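Local coordinates for exported gluconolactonase (Xanthomonas campestris pv. campestris, PDB 3DR2), which probably hydrolyses gluconolactone to gluconate as a calcium-bound, six-bladed beta-propeller enzyme of the SMP-30 family, at residues 191-205 against 241-253. Sequence-based numbering, arbitrary orientation.
Sequences NGLAFSPDEQTLYVS and PDGFCVDRGGWLW. With CA (calcium ion), chain D.
N191 and D242 meet at a calcium ion, each giving its OD1 at 2.4 Å. The two oxygens lie 2.9 Å apart, held together by the metal, and amide and carboxylate planes are turned 65° against each other. In both residues CG lies anti to the backbone N (chi1 near -155°), which carries the paired oxygens to the ion. E48, N134 and four waters complete its shell. Behind this first shell, water 1 joins N191 ND2 to D242 OD2, while T207 takes a further bond from ND2. S205 OG accepts from G192 N, just after N191, at 2.9 Å and lies 2.8 Å from P241 O, just before D242. Deeper in, the F244 ring wedges between blades: CE2 comes within 3.6 Å of S205 CB, and CE1 packs on A194 CB and Y203 CB. L252 CD1 makes a CH-pi contact over one face of Y203, 3.9 Å from the ring centroid, opposite T201 CG2. V246 sets CG2 against A194 CB and CG1 against P197 CD. Strands 191-195 and 244-246, the innermost of adjacent propeller blades, run 5° from parallel, with waters 2 and 3 linking L193 to F244. Carboxylate and amide oxygens with four waters round the ion are consistent with a calcium centre that could polarise a bound lactone.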
loop_
_atom_site.group_PDB
_atom_site.type_symbol
_atom_site.label_atom_id
_atom_site.label_comp_id
_atom_site.label_asym_id
_atom_site.label_seq_id
_atom_site.Cartn_x
_atom_site.Cartn_y
_atom_site.Cartn_z
ATOM N N ASN A 191 -16.386 -6.822 -13.398
ATOM C CA ASN A 191 -15.926 -6.321 -12.114
ATOM C C ASN A 191 -16.843 -6.690 -10.953
ATOM O O ASN A 191 -16.638 -7.708 -10.290
ATOM C CB ASN A 191 -15.767 -4.803 -12.211
ATOM C CG ASN A 191 -14.778 -4.262 -11.211
ATOM O OD1 ASN A 191 -14.690 -4.766 -10.099
ATOM N ND2 ASN A 191 -14.033 -3.229 -11.593
ATOM N N GLY A 192 -17.850 -5.863 -10.699
ATOM C CA GLY A 192 -18.767 -6.165 -9.617
ATOM C C GLY A 192 -19.877 -7.084 -10.083
ATOM O O GLY A 192 -20.066 -7.278 -11.282
ATOM N N LEU A 193 -20.604 -7.665 -9.139
ATOM C CA LEU A 193 -21.717 -8.537 -9.486
ATOM C C LEU A 193 -22.641 -8.672 -8.293
ATOM O O LEU A 193 -22.219 -8.471 -7.150
ATOM C CB LEU A 193 -21.230 -9.927 -9.917
ATOM C CG LEU A 193 -20.750 -10.907 -8.840
ATOM C CD1 LEU A 193 -20.611 -12.304 -9.443
ATOM C CD2 LEU A 193 -19.429 -10.437 -8.258
ATOM N N ALA A 194 -23.897 -9.002 -8.574
ATOM C CA ALA A 194 -24.916 -9.170 -7.545
ATOM C C ALA A 194 -26.195 -9.730 -8.161
ATOM O O ALA A 194 -26.516 -9.446 -9.315
ATOM C CB ALA A 194 -25.214 -7.825 -6.882
ATOM N N PHE A 195 -26.919 -10.527 -7.381
ATOM C CA PHE A 195 -28.184 -11.112 -7.827
ATOM C C PHE A 195 -29.359 -10.248 -7.411
ATOM O O PHE A 195 -29.275 -9.491 -6.444
ATOM C CB PHE A 195 -28.404 -12.491 -7.196
ATOM C CG PHE A 195 -27.875 -13.626 -8.006
ATOM C CD1 PHE A 195 -26.812 -14.389 -7.540
ATOM C CD2 PHE A 195 -28.457 -13.954 -9.226
ATOM C CE1 PHE A 195 -26.336 -15.462 -8.277
ATOM C CE2 PHE A 195 -27.987 -15.026 -9.971
ATOM C CZ PHE A 195 -26.925 -15.781 -9.496
ATOM N N SER A 196 -30.459 -10.365 -8.147
ATOM C CA SER A 196 -31.676 -9.648 -7.798
ATOM C C SER A 196 -32.215 -10.470 -6.629
ATOM O O SER A 196 -31.772 -11.603 -6.410
ATOM C CB SER A 196 -32.671 -9.693 -8.954
ATOM O OG SER A 196 -32.948 -11.036 -9.309
ATOM N N PRO A 197 -33.176 -9.929 -5.867
ATOM C CA PRO A 197 -33.674 -10.742 -4.752
ATOM C C PRO A 197 -34.178 -12.135 -5.140
ATOM O O PRO A 197 -33.905 -13.107 -4.439
ATOM C CB PRO A 197 -34.756 -9.855 -4.120
ATOM C CG PRO A 197 -35.094 -8.849 -5.190
ATOM C CD PRO A 197 -33.776 -8.586 -5.857
ATOM N N ASP A 198 -34.890 -12.247 -6.256
ATOM C CA ASP A 198 -35.405 -13.551 -6.674
ATOM C C ASP A 198 -34.365 -14.388 -7.410
ATOM O O ASP A 198 -34.643 -15.506 -7.845
ATOM C CB ASP A 198 -36.655 -13.375 -7.550
ATOM C CG ASP A 198 -36.365 -12.683 -8.875
ATOM O OD1 ASP A 198 -37.329 -12.466 -9.641
ATOM O OD2 ASP A 198 -35.192 -12.357 -9.162
ATOM N N GLU A 199 -33.163 -13.839 -7.544
ATOM C CA GLU A 199 -32.068 -14.510 -8.232
ATOM C C GLU A 199 -32.353 -14.872 -9.691
ATOM O O GLU A 199 -31.682 -15.729 -10.256
ATOM C CB GLU A 199 -31.645 -15.767 -7.463
ATOM C CG GLU A 199 -30.900 -15.467 -6.168
ATOM C CD GLU A 199 -30.262 -16.700 -5.551
ATOM O OE1 GLU A 199 -29.499 -16.549 -4.575
ATOM O OE2 GLU A 199 -30.518 -17.824 -6.037
ATOM N N GLN A 200 -33.342 -14.222 -10.300
ATOM C CA GLN A 200 -33.670 -14.490 -11.700
ATOM C C GLN A 200 -32.801 -13.640 -12.622
ATOM O O GLN A 200 -32.674 -13.925 -13.815
ATOM C CB GLN A 200 -35.147 -14.194 -11.984
ATOM C CG GLN A 200 -36.115 -15.242 -11.458
ATOM C CD GLN A 200 -37.550 -14.981 -11.898
ATOM O OE1 GLN A 200 -38.177 -14.011 -11.470
ATOM N NE2 GLN A 200 -38.071 -15.843 -12.765
ATOM N N THR A 201 -32.198 -12.598 -12.059
ATOM C CA THR A 201 -31.342 -11.706 -12.826
ATOM C C THR A 201 -29.991 -11.561 -12.136
ATOM O O THR A 201 -29.923 -11.415 -10.923
ATOM C CB THR A 201 -31.977 -10.298 -12.963
ATOM O OG1 THR A 201 -33.229 -10.399 -13.653
ATOM C CG2 THR A 201 -31.052 -9.357 -13.736
ATOM N N LEU A 202 -28.919 -11.631 -12.916
ATOM C CA LEU A 202 -27.573 -11.468 -12.375
ATOM C C LEU A 202 -27.025 -10.194 -12.998
ATOM O O LEU A 202 -27.015 -10.052 -14.225
ATOM C CB LEU A 202 -26.670 -12.640 -12.773
ATOM C CG LEU A 202 -25.392 -12.914 -11.959
ATOM C CD1 LEU A 202 -24.296 -13.398 -12.890
ATOM C CD2 LEU A 202 -24.935 -11.679 -11.215
ATOM N N TYR A 203 -26.581 -9.264 -12.155
ATOM C CA TYR A 203 -26.015 -8.011 -12.635
ATOM C C TYR A 203 -24.499 -8.123 -12.538
ATOM O O TYR A 203 -23.975 -8.614 -11.540
ATOM C CB TYR A 203 -26.484 -6.839 -11.773
ATOM C CG TYR A 203 -27.983 -6.692 -11.659
ATOM C CD1 TYR A 203 -28.668 -7.187 -10.555
ATOM C CD2 TYR A 203 -28.715 -6.033 -12.650
ATOM C CE1 TYR A 203 -30.040 -7.029 -10.430
ATOM C CE2 TYR A 203 -30.090 -5.870 -12.536
ATOM C CZ TYR A 203 -30.746 -6.369 -11.418
ATOM O OH TYR A 203 -32.105 -6.194 -11.281
ATOM N N VAL A 204 -23.802 -7.673 -13.576
ATOM C CA VAL A 204 -22.343 -7.723 -13.610
ATOM C C VAL A 204 -21.844 -6.460 -14.288
ATOM O O VAL A 204 -22.287 -6.134 -15.384
ATOM C CB VAL A 204 -21.833 -8.924 -14.441
ATOM C CG1 VAL A 204 -20.316 -8.988 -14.389
ATOM C CG2 VAL A 204 -22.439 -10.221 -13.928
ATOM N N SER A 205 -20.929 -5.738 -13.654
ATOM C CA SER A 205 -20.427 -4.534 -14.299
ATOM C C SER A 205 -19.189 -4.873 -15.121
ATOM O O SER A 205 -18.500 -5.858 -14.853
ATOM C CB SER A 205 -20.092 -3.444 -13.268
ATOM O OG SER A 205 -18.990 -3.802 -12.455
ATOM N N PRO A 241 -18.604 1.870 -12.528
ATOM C CA PRO A 241 -19.528 1.181 -11.627
ATOM C C PRO A 241 -18.723 -0.062 -11.230
ATOM O O PRO A 241 -18.836 -1.119 -11.848
ATOM C CB PRO A 241 -20.718 0.862 -12.532
ATOM C CG PRO A 241 -20.081 0.670 -13.873
ATOM C CD PRO A 241 -19.064 1.786 -13.927
ATOM N N ASP A 242 -17.873 0.111 -10.223
ATOM C CA ASP A 242 -16.977 -0.926 -9.726
ATOM C C ASP A 242 -17.739 -2.043 -9.024
ATOM O O ASP A 242 -18.101 -3.044 -9.636
ATOM C CB ASP A 242 -15.974 -0.281 -8.766
ATOM C CG ASP A 242 -14.684 -1.059 -8.643
ATOM O OD1 ASP A 242 -14.739 -2.301 -8.534
ATOM O OD2 ASP A 242 -13.607 -0.421 -8.629
ATOM N N GLY A 243 -17.967 -1.871 -7.727
ATOM C CA GLY A 243 -18.707 -2.861 -6.968
ATOM C C GLY A 243 -20.082 -2.304 -6.647
ATOM O O GLY A 243 -20.273 -1.090 -6.645
ATOM N N PHE A 244 -21.041 -3.182 -6.379
ATOM C CA PHE A 244 -22.395 -2.742 -6.065
ATOM C C PHE A 244 -23.167 -3.841 -5.345
ATOM O O PHE A 244 -22.707 -4.980 -5.260
ATOM C CB PHE A 244 -23.120 -2.353 -7.357
ATOM C CG PHE A 244 -23.085 -3.420 -8.415
ATOM C CD1 PHE A 244 -24.002 -4.465 -8.404
ATOM C CD2 PHE A 244 -22.124 -3.381 -9.421
ATOM C CE1 PHE A 244 -23.964 -5.460 -9.383
ATOM C CE2 PHE A 244 -22.075 -4.368 -10.404
ATOM C CZ PHE A 244 -22.997 -5.410 -10.384
ATOM N N CYS A 245 -24.335 -3.494 -4.820
ATOM C CA CYS A 245 -25.163 -4.470 -4.132
ATOM C C CYS A 245 -26.624 -4.238 -4.479
ATOM O O CYS A 245 -26.979 -3.209 -5.051
ATOM C CB CYS A 245 -24.964 -4.380 -2.615
ATOM S SG CYS A 245 -25.490 -2.820 -1.865
ATOM N N VAL A 246 -27.459 -5.216 -4.154
ATOM C CA VAL A 246 -28.892 -5.121 -4.416
ATOM C C VAL A 246 -29.635 -5.377 -3.112
ATOM O O VAL A 246 -29.313 -6.323 -2.393
ATOM C CB VAL A 246 -29.333 -6.158 -5.466
ATOM C CG1 VAL A 246 -30.834 -6.064 -5.689
ATOM C CG2 VAL A 246 -28.584 -5.926 -6.775
ATOM N N ASP A 247 -30.624 -4.542 -2.806
ATOM C CA ASP A 247 -31.378 -4.711 -1.567
ATOM C C ASP A 247 -32.604 -5.601 -1.748
ATOM O O ASP A 247 -32.926 -5.999 -2.863
ATOM C CB ASP A 247 -31.770 -3.341 -0.988
ATOM C CG ASP A 247 -32.766 -2.590 -1.851
ATOM O OD1 ASP A 247 -32.838 -1.349 -1.708
ATOM O OD2 ASP A 247 -33.486 -3.229 -2.652
ATOM N N ARG A 248 -33.276 -5.924 -0.646
ATOM C CA ARG A 248 -34.451 -6.793 -0.702
ATOM C C ARG A 248 -35.564 -6.271 -1.605
ATOM O O ARG A 248 -36.379 -7.051 -2.102
ATOM C CB ARG A 248 -35.008 -7.033 0.707
ATOM C CG ARG A 248 -34.855 -8.467 1.204
ATOM C CD ARG A 248 -33.596 -8.668 2.029
ATOM N NE ARG A 248 -33.625 -7.904 3.277
ATOM C CZ ARG A 248 -32.692 -7.973 4.223
ATOM N NH1 ARG A 248 -31.648 -8.779 4.076
ATOM N NH2 ARG A 248 -32.798 -7.231 5.316
ATOM N N GLY A 249 -35.602 -4.959 -1.816
ATOM C CA GLY A 249 -36.623 -4.370 -2.667
ATOM C C GLY A 249 -36.272 -4.419 -4.144
ATOM O O GLY A 249 -37.099 -4.083 -4.999
ATOM N N GLY A 250 -35.042 -4.824 -4.449
ATOM C CA GLY A 250 -34.616 -4.916 -5.834
ATOM C C GLY A 250 -33.824 -3.729 -6.347
ATOM O O GLY A 250 -33.414 -3.709 -7.510
ATOM N N TRP A 251 -33.611 -2.728 -5.499
ATOM C CA TRP A 251 -32.843 -1.564 -5.919
ATOM C C TRP A 251 -31.371 -1.931 -5.947
ATOM O O TRP A 251 -30.892 -2.680 -5.097
ATOM C CB TRP A 251 -33.027 -0.398 -4.952
ATOM C CG TRP A 251 -34.382 0.216 -4.950
ATOM C CD1 TRP A 251 -35.444 -0.113 -5.745
ATOM C CD2 TRP A 251 -34.829 1.272 -4.098
ATOM N NE1 TRP A 251 -36.530 0.674 -5.435
ATOM C CE2 TRP A 251 -36.178 1.533 -4.428
ATOM C CE3 TRP A 251 -34.220 2.024 -3.084
ATOM C CZ2 TRP A 251 -36.930 2.516 -3.777
ATOM C CZ3 TRP A 251 -34.966 3.003 -2.437
ATOM C CH2 TRP A 251 -36.309 3.239 -2.788
ATOM N N LEU A 252 -30.658 -1.389 -6.924
ATOM C CA LEU A 252 -29.236 -1.649 -7.058
ATOM C C LEU A 252 -28.466 -0.388 -6.667
ATOM O O LEU A 252 -28.627 0.672 -7.277
ATOM C CB LEU A 252 -28.915 -2.067 -8.500
ATOM C CG LEU A 252 -27.495 -2.558 -8.794
ATOM C CD1 LEU A 252 -27.504 -3.440 -10.026
ATOM C CD2 LEU A 252 -26.558 -1.379 -8.982
ATOM N N TRP A 253 -27.653 -0.512 -5.622
ATOM C CA TRP A 253 -26.836 0.590 -5.115
ATOM C C TRP A 253 -25.434 0.347 -5.644
ATOM O O TRP A 253 -24.772 -0.621 -5.255
ATOM C CB TRP A 253 -26.835 0.589 -3.581
ATOM C CG TRP A 253 -28.220 0.665 -2.973
ATOM C CD1 TRP A 253 -29.259 -0.194 -3.193
ATOM C CD2 TRP A 253 -28.709 1.657 -2.060
ATOM N NE1 TRP A 253 -30.364 0.201 -2.477
ATOM C CE2 TRP A 253 -30.056 1.334 -1.772
ATOM C CE3 TRP A 253 -28.141 2.788 -1.456
ATOM C CZ2 TRP A 253 -30.848 2.102 -0.905
ATOM C CZ3 TRP A 253 -28.929 3.555 -0.590
ATOM C CH2 TRP A 253 -30.269 3.205 -0.326
HETATM CA CA CA D . -14.043 -4.485 -7.830
HETATM O O HOH W 1 -11.865 -1.507 -10.373
HETATM O O HOH W 2 -20.115 -6.048 -6.588
HETATM O O HOH W 3 -22.569 -7.696 -4.346
HETATM O O HOH W 4 -33.202 -6.314 -8.820
HETATM O O HOH W 5 -16.358 -5.071 -7.638
HETATM O O HOH W 6 -11.614 -3.788 -8.116
HETATM O O HOH W 7 -13.823 -6.000 -5.971
HETATM O O HOH W 8 -15.131 -3.180 -6.064
#